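Local coordinates for protein phytanoyl-CoA dioxygenase (Streptomyces malaysiense, PDB 6ZYL) that catalyses the beta-hydroxylation of thioholgamide as a non-heme monooxygenase, probably using iron and 2-oxoglutarate like its relatives, at residues 41-46 and 93-98; 87-92 and 230-235; 134-139 and 239-244; 245-250 and 260-265. All coordinates share one frame; numbering follows the deposited sequence.

Contact 1. Residues 41-46 and 93-98; sequences VNALTH and PAILDA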
loop_
_atom_site.group_PDB
_atom_site.type_symbol
_atom_site.label_atom_id
_atom_site.label_comp_id
_atom_site.label_asym_id
_atom_site.label_seq_id
_atom_site.Cartn_x
_atom_site.Cartn_y
_atom_site.Cartn_z
ATOM N N VAL A 41 2.551 -11.243 -9.185
ATOM C CA VAL A 41 3.999 -11.402 -9.124
ATOM C C VAL A 41 4.306 -12.149 -7.830
ATOM O O VAL A 41 3.707 -11.876 -6.783
ATOM C CB VAL A 41 4.764 -10.058 -9.183
ATOM C CG1 VAL A 41 4.204 -9.167 -10.292
ATOM C CG2 VAL A 41 4.732 -9.352 -7.850
ATOM N N ASN A 42 5.206 -13.123 -7.913
ATOM C CA ASN A 42 5.490 -13.960 -6.759
ATOM C C ASN A 42 6.270 -13.175 -5.713
ATOM O O ASN A 42 7.144 -12.367 -6.040
ATOM C CB ASN A 42 6.261 -15.207 -7.190
ATOM C CG ASN A 42 5.379 -16.211 -7.912
ATOM O OD1 ASN A 42 4.157 -16.220 -7.743
ATOM N ND2 ASN A 42 5.994 -17.065 -8.720
ATOM N N ALA A 43 5.928 -13.402 -4.447
ATOM C CA ALA A 43 6.604 -12.747 -3.335
ATOM C C ALA A 43 6.787 -13.735 -2.190
ATOM O O ALA A 43 7.877 -14.285 -1.999
ATOM C CB ALA A 43 5.814 -11.522 -2.873
ATOM N N LEU A 44 5.724 -13.977 -1.433
ATOM C CA LEU A 44 5.758 -14.900 -0.312
ATOM C C LEU A 44 5.181 -16.251 -0.717
ATOM O O LEU A 44 4.292 -16.339 -1.568
ATOM C CB LEU A 44 4.969 -14.341 0.872
ATOM C CG LEU A 44 5.697 -13.390 1.822
ATOM C CD1 LEU A 44 6.340 -12.243 1.069
ATOM C CD2 LEU A 44 4.724 -12.866 2.878
ATOM N N THR A 45 5.706 -17.308 -0.103
ATOM C CA THR A 45 5.096 -18.621 -0.228
ATOM C C THR A 45 3.788 -18.656 0.559
ATOM O O THR A 45 3.494 -17.770 1.368
ATOM C CB THR A 45 6.040 -19.709 0.284
ATOM O OG1 THR A 45 6.261 -19.532 1.689
ATOM C CG2 THR A 45 7.375 -19.660 -0.448
ATOM N N HIS A 46 2.990 -19.699 0.318
ATOM C CA HIS A 46 1.773 -19.874 1.105
ATOM C C HIS A 46 2.094 -19.934 2.593
ATOM O O HIS A 46 1.377 -19.356 3.418
ATOM C CB HIS A 46 1.034 -21.141 0.673
ATOM C CG HIS A 46 0.536 -21.104 -0.739
ATOM N ND1 HIS A 46 -0.764 -20.781 -1.061
ATOM C CD2 HIS A 46 1.164 -21.356 -1.911
ATOM C CE1 HIS A 46 -0.915 -20.833 -2.373
ATOM N NE2 HIS A 46 0.241 -21.176 -2.912
ATOM N N PRO A 93 13.324 -9.592 -0.841
ATOM C CA PRO A 93 14.036 -9.398 -2.117
ATOM C C PRO A 93 13.168 -9.602 -3.344
ATOM O O PRO A 93 13.378 -8.921 -4.357
ATOM C CB PRO A 93 15.168 -10.437 -2.057
ATOM C CG PRO A 93 15.335 -10.756 -0.597
ATOM C CD PRO A 93 13.959 -10.619 0.006
ATOM N N ALA A 94 12.205 -10.527 -3.300
ATOM C CA ALA A 94 11.346 -10.740 -4.460
ATOM C C ALA A 94 10.537 -9.489 -4.777
ATOM O O ALA A 94 10.373 -9.120 -5.946
ATOM C CB ALA A 94 10.420 -11.932 -4.221
ATOM N N ILE A 95 10.024 -8.818 -3.743
ATOM C CA ILE A 95 9.258 -7.596 -3.964
ATOM C C ILE A 95 10.177 -6.480 -4.448
ATOM O O ILE A 95 9.869 -5.776 -5.417
ATOM C CB ILE A 95 8.500 -7.197 -2.684
ATOM C CG1 ILE A 95 7.468 -8.275 -2.334
ATOM C CG2 ILE A 95 7.825 -5.849 -2.868
ATOM C CD1 ILE A 95 6.759 -8.066 -1.009
ATOM N N LEU A 96 11.326 -6.311 -3.791
ATOM C CA LEU A 96 12.250 -5.256 -4.195
ATOM C C LEU A 96 12.746 -5.470 -5.622
ATOM O O LEU A 96 12.881 -4.509 -6.390
ATOM C CB LEU A 96 13.428 -5.188 -3.225
ATOM C CG LEU A 96 13.105 -4.770 -1.790
ATOM C CD1 LEU A 96 14.395 -4.616 -0.983
ATOM C CD2 LEU A 96 12.294 -3.486 -1.747
ATOM N N ASP A 97 13.024 -6.722 -5.998
ATOM C CA ASP A 97 13.456 -6.997 -7.365
ATOM C C ASP A 97 12.353 -6.673 -8.364
ATOM O O ASP A 97 12.611 -6.081 -9.420
ATOM C CB ASP A 97 13.880 -8.460 -7.505
ATOM C CG ASP A 97 15.209 -8.750 -6.837
ATOM O OD1 ASP A 97 15.937 -7.791 -6.501
ATOM O OD2 ASP A 97 15.525 -9.944 -6.649
ATOM N N ALA A 98 11.115 -7.059 -8.048
ATOM C CA ALA A 98 10.000 -6.756 -8.940
ATOM C C ALA A 98 9.802 -5.254 -9.082
ATOM O O ALA A 98 9.604 -4.749 -10.191
ATOM C CB ALA A 98 8.722 -7.414 -8.426
#
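Ala43 and Ile95 make the hydrophobic centre of this contact, in which the connection leaving strand 37-41 runs past the first turn of helix 93-103. The isoleucine can be followed outward from CB, which itself stays back from the loop. Its CG1 lies anti to the carbonyl carbon (chi1 -64°), and this turns the long branch toward residue 43: Ile95 CG1 comes to 3.7 Å from Ala43 CB. One bond further, the terminal methyl still rests on the same partner, with Ile95 CD1 4.0 Å from Ala43 CB. The short branch, CG2, leads away from the loop. The isoleucine also packs on Ile89 and Tyr236, so a branched aliphatic chain suits a place between several surfaces.

Small residues set the spacing elsewhere. Ala94 directs its methyl at the loop backbone, where Ala94 CB is 3.8 Å from Asn42 O and 4.0 Å from Ala43 CA; a methyl is short enough to let the helix come this near to the chain. One turn on, Val41 CG2 and Ala98 CB meet more loosely, at 4.5 Å. The interface thus rests on van der Waals packing, while polar groups are served from outside: Asn42 OD1 accepts a weak bond from Gln208, and Asp97 forms a salt bridge with Arg254. Beyond the contact, Thr45 caps the start of helix 46-66 with its side chain, and its backbone N is bonded to Glu48. Helices laid over one face of a large sheet, here beside its edge strand 37-41, are typical of the double-stranded beta-helix fold of 2-oxoglutarate-dependent oxygenases.

Contact 2. Residues 87-92 and 230-235; sequences DRIVHH and FNFAID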
loop_
_atom_site.group_PDB
_atom_site.type_symbol
_atom_site.label_atom_id
_atom_site.label_comp_id
_atom_site.label_asym_id
_atom_site.label_seq_id
_atom_site.Cartn_x
_atom_site.Cartn_y
_atom_site.Cartn_z
ATOM N N ASP A 87 8.156 -4.877 8.595
ATOM C CA ASP A 87 9.520 -4.568 8.181
ATOM C C ASP A 87 10.074 -5.659 7.274
ATOM O O ASP A 87 10.751 -5.369 6.281
ATOM C CB ASP A 87 10.411 -4.391 9.410
ATOM C CG ASP A 87 11.890 -4.395 9.065
ATOM O OD1 ASP A 87 12.412 -3.332 8.668
ATOM O OD2 ASP A 87 12.527 -5.462 9.188
ATOM N N ARG A 88 9.788 -6.922 7.595
ATOM C CA ARG A 88 10.336 -8.027 6.815
ATOM C C ARG A 88 9.776 -8.039 5.398
ATOM O O ARG A 88 10.517 -8.267 4.436
ATOM C CB ARG A 88 10.044 -9.353 7.518
ATOM C CG ARG A 88 10.694 -10.568 6.872
ATOM C CD ARG A 88 10.419 -11.841 7.675
ATOM N NE ARG A 88 9.004 -12.207 7.681
ATOM C CZ ARG A 88 8.210 -12.129 8.744
ATOM N NH1 ARG A 88 8.686 -11.702 9.908
ATOM N NH2 ARG A 88 6.937 -12.485 8.647
ATOM N N ILE A 89 8.475 -7.784 5.244
ATOM C CA ILE A 89 7.855 -7.899 3.927
ATOM C C ILE A 89 8.346 -6.791 3.003
ATOM O O ILE A 89 8.689 -7.040 1.842
ATOM C CB ILE A 89 6.321 -7.897 4.051
ATOM C CG1 ILE A 89 5.858 -9.173 4.762
ATOM C CG2 ILE A 89 5.680 -7.788 2.678
ATOM C CD1 ILE A 89 4.360 -9.293 4.936
ATOM N N VAL A 90 8.383 -5.549 3.495
ATOM C CA VAL A 90 8.763 -4.447 2.617
ATOM C C VAL A 90 10.221 -4.550 2.185
ATOM O O VAL A 90 10.628 -3.887 1.223
ATOM C CB VAL A 90 8.502 -3.075 3.272
ATOM C CG1 VAL A 90 7.065 -2.986 3.774
ATOM C CG2 VAL A 90 9.493 -2.809 4.400
ATOM N N HIS A 91 11.024 -5.361 2.870
ATOM C CA HIS A 91 12.407 -5.600 2.478
ATOM C C HIS A 91 12.593 -6.924 1.745
ATOM O O HIS A 91 13.730 -7.287 1.432
ATOM C CB HIS A 91 13.319 -5.565 3.711
ATOM C CG HIS A 91 13.511 -4.193 4.281
ATOM N ND1 HIS A 91 12.642 -3.641 5.198
ATOM C CD2 HIS A 91 14.468 -3.261 4.062
ATOM C CE1 HIS A 91 13.057 -2.428 5.519
ATOM N NE2 HIS A 91 14.162 -2.173 4.843
ATOM N N HIS A 92 11.513 -7.640 1.458
ATOM C CA HIS A 92 11.628 -8.947 0.828
ATOM C C HIS A 92 12.280 -8.813 -0.545
ATOM O O HIS A 92 11.826 -8.001 -1.364
ATOM C CB HIS A 92 10.251 -9.590 0.696
ATOM C CG HIS A 92 10.298 -11.051 0.385
ATOM N ND1 HIS A 92 10.607 -11.532 -0.869
ATOM C CD2 HIS A 92 10.087 -12.137 1.165
ATOM C CE1 HIS A 92 10.581 -12.852 -0.849
ATOM N NE2 HIS A 92 10.268 -13.244 0.374
ATOM N N PHE A 230 -7.252 -10.270 4.079
ATOM C CA PHE A 230 -6.156 -9.465 4.609
ATOM C C PHE A 230 -5.185 -9.128 3.487
ATOM O O PHE A 230 -4.629 -10.031 2.853
ATOM C CB PHE A 230 -5.408 -10.199 5.729
ATOM C CG PHE A 230 -6.157 -10.272 7.026
ATOM C CD1 PHE A 230 -7.263 -11.092 7.155
ATOM C CD2 PHE A 230 -5.743 -9.534 8.121
ATOM C CE1 PHE A 230 -7.952 -11.165 8.348
ATOM C CE2 PHE A 230 -6.429 -9.600 9.318
ATOM C CZ PHE A 230 -7.536 -10.417 9.432
ATOM N N ASN A 231 -4.953 -7.836 3.270
ATOM C CA ASN A 231 -3.990 -7.377 2.279
ATOM C C ASN A 231 -3.105 -6.298 2.886
ATOM O O ASN A 231 -3.572 -5.454 3.658
ATOM C CB ASN A 231 -4.699 -6.858 1.032
ATOM C CG ASN A 231 -5.420 -7.962 0.279
ATOM O OD1 ASN A 231 -6.547 -8.325 0.617
ATOM N ND2 ASN A 231 -4.763 -8.516 -0.735
ATOM N N PHE A 232 -1.823 -6.351 2.540
ATOM C CA PHE A 232 -0.793 -5.460 3.064
ATOM C C PHE A 232 -0.228 -4.687 1.879
ATOM O O PHE A 232 0.397 -5.276 0.990
ATOM C CB PHE A 232 0.281 -6.267 3.792
ATOM C CG PHE A 232 1.423 -5.447 4.307
ATOM C CD1 PHE A 232 1.245 -4.558 5.354
ATOM C CD2 PHE A 232 2.685 -5.583 3.755
ATOM C CE1 PHE A 232 2.304 -3.808 5.830
ATOM C CE2 PHE A 232 3.747 -4.836 4.225
ATOM C CZ PHE A 232 3.557 -3.949 5.264
ATOM N N ALA A 233 -0.461 -3.377 1.860
ATOM C CA ALA A 233 -0.115 -2.529 0.727
ATOM C C ALA A 233 1.122 -1.701 1.045
ATOM O O ALA A 233 1.254 -1.153 2.142
ATOM C CB ALA A 233 -1.278 -1.603 0.365
ATOM N N ILE A 234 2.020 -1.602 0.067
ATOM C CA ILE A 234 3.305 -0.937 0.237
ATOM C C ILE A 234 3.473 0.060 -0.897
ATOM O O ILE A 234 3.427 -0.321 -2.072
ATOM C CB ILE A 234 4.479 -1.928 0.239
ATOM C CG1 ILE A 234 4.163 -3.158 1.087
ATOM C CG2 ILE A 234 5.747 -1.251 0.743
ATOM C CD1 ILE A 234 5.071 -4.346 0.785
ATOM N N ASP A 235 3.679 1.325 -0.551
ATOM C CA ASP A 235 3.952 2.360 -1.539
ATOM C C ASP A 235 5.457 2.497 -1.723
ATOM O O ASP A 235 6.171 2.870 -0.786
ATOM C CB ASP A 235 3.344 3.692 -1.113
ATOM C CG ASP A 235 1.841 3.711 -1.251
ATOM O OD1 ASP A 235 1.335 3.173 -2.258
ATOM O OD2 ASP A 235 1.164 4.250 -0.351
#
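The ring of Phe232 receives both aliphatic residues of the helix end: Val90 CG1 meets its edge, close to the ring plane and 3.8 Å from CE2, while Ile89 CG2 approaches obliquely, 3.9 Å from Phe232 CE2. The same ring is edge-to-face with Trp85. A second flat group, the imidazole of His91, has Asp87 O at its edge and in its plane; His91 ND1 donates to that carbonyl over 2.8 Å at 160°, which fixes the ring's rotation and gives the Asp87 carbonyl a partner in the last part of helix 84-90.

Phe232 and Ile234 project from the same side of strand 229-237, a central strand of the large sheet in the double-stranded beta-helix fold, and helix 84-90 covers that side. With CG anti to the backbone N (chi1 177°), Phe232 carries its ring out to the helix. Ile234 fills the space next to it: Ile234 CG2 lies 3.7 Å from Val90 CG1, and Ile234 CD1 reaches Ile89 CG2 at 4.0 Å. A single methyl of each helix residue, Ile89 CG2 and Val90 CG1, lies against both Phe232 and Ile234, so compact aliphatic chains suit the helix side. On the other side of the strand, Asp235 is buried and bonded to Arg145 and Ser111.

Contact 3. Residues 134-139 and 239-244; sequences LGLDGY and PRVSPT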
loop_
_atom_site.group_PDB
_atom_site.type_symbol
_atom_site.label_atom_id
_atom_site.label_comp_id
_atom_site.label_asym_id
_atom_site.label_seq_id
_atom_site.Cartn_x
_atom_site.Cartn_y
_atom_site.Cartn_z
ATOM N N LEU A 134 -2.500 11.740 -1.540
ATOM C CA LEU A 134 -1.137 11.472 -1.101
ATOM C C LEU A 134 -0.228 12.687 -1.226
ATOM O O LEU A 134 0.826 12.725 -0.580
ATOM C CB LEU A 134 -0.548 10.310 -1.899
ATOM C CG LEU A 134 -1.398 9.041 -1.915
ATOM C CD1 LEU A 134 -0.646 7.916 -2.616
ATOM C CD2 LEU A 134 -1.792 8.625 -0.507
ATOM N N GLY A 135 -0.603 13.675 -2.032
ATOM C CA GLY A 135 0.211 14.863 -2.191
ATOM C C GLY A 135 1.595 14.572 -2.732
ATOM O O GLY A 135 2.597 15.063 -2.202
ATOM N N LEU A 136 1.663 13.770 -3.790
ATOM C CA LEU A 136 2.922 13.371 -4.398
ATOM C C LEU A 136 2.996 13.901 -5.823
ATOM O O LEU A 136 1.982 13.976 -6.524
ATOM C CB LEU A 136 3.072 11.847 -4.392
ATOM C CG LEU A 136 3.212 11.203 -3.011
ATOM C CD1 LEU A 136 3.264 9.686 -3.128
ATOM C CD2 LEU A 136 4.442 11.729 -2.285
ATOM N N ASP A 137 4.205 14.274 -6.238
ATOM C CA ASP A 137 4.482 14.776 -7.578
ATOM C C ASP A 137 5.572 13.899 -8.174
ATOM O O ASP A 137 6.695 13.867 -7.661
ATOM C CB ASP A 137 4.917 16.242 -7.527
ATOM C CG ASP A 137 5.205 16.825 -8.902
ATOM O OD1 ASP A 137 4.868 16.190 -9.927
ATOM O OD2 ASP A 137 5.768 17.938 -8.952
ATOM N N GLY A 138 5.231 13.166 -9.232
ATOM C CA GLY A 138 6.151 12.232 -9.851
ATOM C C GLY A 138 5.769 10.778 -9.706
ATOM O O GLY A 138 6.523 9.911 -10.166
ATOM N N TYR A 139 4.637 10.475 -9.070
ATOM C CA TYR A 139 4.132 9.109 -9.054
ATOM C C TYR A 139 3.803 8.616 -10.455
ATOM O O TYR A 139 3.706 7.403 -10.673
ATOM C CB TYR A 139 2.883 9.026 -8.178
ATOM C CG TYR A 139 1.734 9.857 -8.711
ATOM C CD1 TYR A 139 0.859 9.343 -9.659
ATOM C CD2 TYR A 139 1.534 11.161 -8.276
ATOM C CE1 TYR A 139 -0.184 10.100 -10.155
ATOM C CE2 TYR A 139 0.491 11.926 -8.764
ATOM C CZ TYR A 139 -0.363 11.390 -9.704
ATOM O OH TYR A 139 -1.403 12.144 -10.196
ATOM N N PRO A 239 13.667 8.477 -5.652
ATOM C CA PRO A 239 13.988 9.853 -5.229
ATOM C C PRO A 239 13.513 10.923 -6.202
ATOM O O PRO A 239 13.654 12.114 -5.897
ATOM C CB PRO A 239 15.522 9.848 -5.118
ATOM C CG PRO A 239 15.916 8.388 -5.053
ATOM C CD PRO A 239 14.873 7.655 -5.859
ATOM N N ARG A 240 12.968 10.546 -7.359
ATOM C CA ARG A 240 12.389 11.520 -8.274
ATOM C C ARG A 240 10.964 11.902 -7.895
ATOM O O ARG A 240 10.417 12.847 -8.473
ATOM C CB ARG A 240 12.417 10.982 -9.707
ATOM C CG ARG A 240 13.821 10.851 -10.285
ATOM C CD ARG A 240 13.800 10.669 -11.802
ATOM N NE ARG A 240 13.137 11.777 -12.487
ATOM C CZ ARG A 240 13.770 12.752 -13.131
ATOM N NH1 ARG A 240 15.095 12.767 -13.191
ATOM N NH2 ARG A 240 13.075 13.715 -13.720
ATOM N N VAL A 241 10.350 11.189 -6.955
ATOM C CA VAL A 241 9.071 11.605 -6.393
ATOM C C VAL A 241 9.335 12.667 -5.336
ATOM O O VAL A 241 10.282 12.557 -4.548
ATOM C CB VAL A 241 8.317 10.401 -5.802
ATOM C CG1 VAL A 241 6.991 10.851 -5.200
ATOM C CG2 VAL A 241 8.095 9.334 -6.866
ATOM N N SER A 242 8.507 13.705 -5.315
ATOM C CA SER A 242 8.654 14.772 -4.341
ATOM C C SER A 242 7.295 15.124 -3.744
ATOM O O SER A 242 6.275 15.051 -4.433
ATOM C CB SER A 242 9.271 16.026 -4.975
ATOM O OG SER A 242 8.379 16.628 -5.895
ATOM N N PRO A 243 7.261 15.493 -2.465
ATOM C CA PRO A 243 5.988 15.939 -1.877
ATOM C C PRO A 243 5.540 17.263 -2.476
ATOM O O PRO A 243 6.341 18.177 -2.687
ATOM C CB PRO A 243 6.306 16.075 -0.382
ATOM C CG PRO A 243 7.795 16.215 -0.304
ATOM C CD PRO A 243 8.359 15.462 -1.481
ATOM N N THR A 244 4.238 17.353 -2.760
ATOM C CA THR A 244 3.684 18.595 -3.286
ATOM C C THR A 244 3.918 19.749 -2.319
ATOM O O THR A 244 4.161 20.886 -2.740
ATOM C CB THR A 244 2.189 18.428 -3.555
ATOM O OG1 THR A 244 1.548 17.929 -2.373
ATOM C CG2 THR A 244 1.954 17.461 -4.705
#
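Gly135 and Thr244 close one end of a short antiparallel pairing, strand 136-137 with strand 242-243. Thr244 N donates to Gly135 O over 2.9 Å in an almost straight bond (175°), though it approaches from above the carbonyl plane; Thr244 OG1 adds a weak bond to this oxygen, and Arg289 supplies a further donor. Gly135, at positive phi and without a side chain, lets the threonine press against its backbone, with Thr244 CG2 3.5 Å from Gly135 C. At the other end Gly138, also at positive phi, gives room for Arg240 and Val241. Asp137 and Ser242 form the hydrogen-bonded pair between these ends: Asp137 N meets Ser242 O at 2.9 Å, and Ser242 N meets Asp137 O at 3.0 Å.

The buried side-chain packing belongs to Val241. Its two methyls divide the work, CG1 resting 4.0 Å from Leu136 CD2 and CG2 3.7 Å from Gly138 O, a reach that beta-branching provides. The face carrying Asp137 and Ser242 is the one open to solvent, with Asp137 exposed and Ser242 partly so; there Asp137 CB and Ser242 OG are 3.8 Å apart, and polar residues fit. Inward, Leu136 packs on Trp110 of strand 107-117. Val241 leans on His142 of helix 139-142, while Pro243 and Thr244 touch Arg289 of helix 273-295, so the two-stranded sheet touches both the main sheet and the C-terminal helix.

Contact 4. Residues 245-250 and 260-265; sequences AGEDSA and AFLPER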
loop_
_atom_site.group_PDB
_atom_site.type_symbol
_atom_site.label_atom_id
_atom_site.label_comp_id
_atom_site.label_asym_id
_atom_site.label_seq_id
_atom_site.Cartn_x
_atom_site.Cartn_y
_atom_site.Cartn_z
ATOM N N ALA A 245 3.846 19.473 -1.021
ATOM C CA ALA A 245 4.070 20.487 -0.003
ATOM C C ALA A 245 4.317 19.787 1.323
ATOM O O ALA A 245 3.778 18.706 1.582
ATOM C CB ALA A 245 2.878 21.445 0.114
ATOM N N GLY A 246 5.147 20.407 2.150
ATOM C CA GLY A 246 5.353 19.949 3.507
ATOM C C GLY A 246 6.505 18.967 3.642
ATOM O O GLY A 246 6.919 18.303 2.694
ATOM N N GLU A 247 7.020 18.889 4.864
ATOM C CA GLU A 247 8.072 17.941 5.203
ATOM C C GLU A 247 7.539 16.514 5.145
ATOM O O GLU A 247 6.430 16.228 5.603
ATOM C CB GLU A 247 8.602 18.276 6.596
ATOM C CG GLU A 247 9.611 17.329 7.182
ATOM C CD GLU A 247 9.900 17.664 8.637
ATOM O OE1 GLU A 247 10.574 18.686 8.893
ATOM O OE2 GLU A 247 9.438 16.915 9.525
ATOM N N ASP A 248 8.337 15.618 4.563
ATOM C CA ASP A 248 7.946 14.227 4.382
ATOM C C ASP A 248 9.137 13.328 4.683
ATOM O O ASP A 248 10.290 13.767 4.681
ATOM C CB ASP A 248 7.435 13.967 2.955
ATOM C CG ASP A 248 6.394 12.856 2.892
ATOM O OD1 ASP A 248 6.211 12.138 3.897
ATOM O OD2 ASP A 248 5.759 12.699 1.827
ATOM N N SER A 249 8.845 12.053 4.945
ATOM C CA SER A 249 9.881 11.075 5.247
ATOM C C SER A 249 9.531 9.736 4.612
ATOM O O SER A 249 8.380 9.469 4.257
ATOM C CB SER A 249 10.080 10.913 6.763
ATOM O OG SER A 249 8.884 10.516 7.408
ATOM N N ALA A 250 10.553 8.896 4.465
ATOM C CA ALA A 250 10.417 7.600 3.817
ATOM C C ALA A 250 11.612 6.748 4.220
ATOM O O ALA A 250 12.590 7.247 4.783
ATOM C CB ALA A 250 10.324 7.742 2.295
ATOM N N ALA A 260 14.126 14.215 -1.483
ATOM C CA ALA A 260 13.606 15.238 -0.589
ATOM C C ALA A 260 13.086 14.677 0.728
ATOM O O ALA A 260 12.583 15.443 1.553
ATOM C CB ALA A 260 12.483 16.018 -1.285
ATOM N N PHE A 261 13.206 13.373 0.954
ATOM C CA PHE A 261 12.581 12.720 2.096
ATOM C C PHE A 261 13.579 12.554 3.233
ATOM O O PHE A 261 14.697 12.074 3.022
ATOM C CB PHE A 261 12.016 11.357 1.686
ATOM C CG PHE A 261 10.938 11.442 0.649
ATOM C CD1 PHE A 261 9.619 11.634 1.020
ATOM C CD2 PHE A 261 11.245 11.350 -0.697
ATOM C CE1 PHE A 261 8.625 11.723 0.070
ATOM C CE2 PHE A 261 10.254 11.438 -1.653
ATOM C CZ PHE A 261 8.941 11.626 -1.268
ATOM N N LEU A 262 13.173 12.956 4.432
ATOM C CA LEU A 262 13.970 12.665 5.612
ATOM C C LEU A 262 14.046 11.151 5.803
ATOM O O LEU A 262 13.037 10.455 5.640
ATOM C CB LEU A 262 13.363 13.330 6.847
ATOM C CG LEU A 262 13.373 14.859 6.832
ATOM C CD1 LEU A 262 12.468 15.412 7.929
ATOM C CD2 LEU A 262 14.790 15.393 6.977
ATOM N N PRO A 263 15.220 10.607 6.119
ATOM C CA PRO A 263 15.347 9.144 6.187
ATOM C C PRO A 263 14.753 8.569 7.466
ATOM O O PRO A 263 14.860 9.150 8.547
ATOM C CB PRO A 263 16.863 8.913 6.120
ATOM C CG PRO A 263 17.465 10.177 6.662
ATOM C CD PRO A 263 16.515 11.295 6.295
ATOM N N GLU A 264 14.111 7.413 7.320
ATOM C CA GLU A 264 13.574 6.652 8.433
ATOM C C GLU A 264 14.523 5.496 8.746
ATOM O O GLU A 264 15.541 5.298 8.078
ATOM C CB GLU A 264 12.159 6.167 8.103
ATOM C CG GLU A 264 11.135 7.301 8.064
ATOM C CD GLU A 264 9.848 6.933 7.344
ATOM O OE1 GLU A 264 9.786 5.846 6.735
ATOM O OE2 GLU A 264 8.894 7.742 7.386
ATOM N N ARG A 265 14.192 4.731 9.784
ATOM C CA ARG A 265 15.022 3.620 10.221
ATOM C C ARG A 265 14.177 2.365 10.386
ATOM O O ARG A 265 12.989 2.432 10.709
ATOM C CB ARG A 265 15.731 3.930 11.554
ATOM C CG ARG A 265 16.125 5.385 11.744
ATOM C CD ARG A 265 17.347 5.517 12.646
ATOM N NE ARG A 265 17.017 5.375 14.063
ATOM C CZ ARG A 265 16.683 6.386 14.861
ATOM N NH1 ARG A 265 16.629 7.624 14.387
ATOM N NH2 ARG A 265 16.401 6.157 16.137
HETATM O O HOH W 1 10.694 16.628 3.210
#
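Strands 249-254 and 262-263 run parallel, with Ser249 paired to Leu262 and Ala250 to Pro263, and three backbone bonds join them: Leu262 N to Asp248 O (3.0 Å), Ala250 N to Leu262 O (3.2 Å) and Glu264 N to Ala250 O (3.0 Å). Strand 262-263 thereby forms the outer edge of the large sheet of the double-stranded beta-helix fold. Proline is tolerated at 263 because its neighbours 262 and 264 provide the N-H groups.

Ser249 OG donates to Glu264 OE2 over 2.8 Å, meeting the anti side of the carboxylate 26° out of its plane. Lys78 forms a salt bridge with the same oxygen, so the glutamate would probably stay ionised. Leu262 CD1 packs across Glu247 at CG and the carboxylate carbon CD; that carboxylate pairs with Arg285. Asp248 lies alongside Phe261, with Asp248 OD2 at the ring edge, 3.5 Å from CE1; this buried acid is satisfied by Arg286, Arg289 and Trp110. Ala250, small enough to fit beside the aromatic, places CB 4.0 Å from Phe261 CB. A water bridges the start of the pairing, accepting from Asp248 N at 2.9 Å and donating to Ala260 O at 2.8 Å.

From the N terminus, contact 1 closes a largely helical loop by bringing 93-98 back to the exit of strand 37-41. Contact 2 opens within that loop, at 87-92, and closes far later at 230-235, so the two cross; they also touch, around Ile89 and His92, tying the helical layer to the middle of the large sheet. Contact 3 opens inside the loop of contact 2 and closes just after it, crossing it in turn. Contact 4 follows in series as a short local closure. Contacts 3 and 4 meet where Phe261 packs on Val241 and Pro243, joining the small two-stranded sheet to the far edge of the large one.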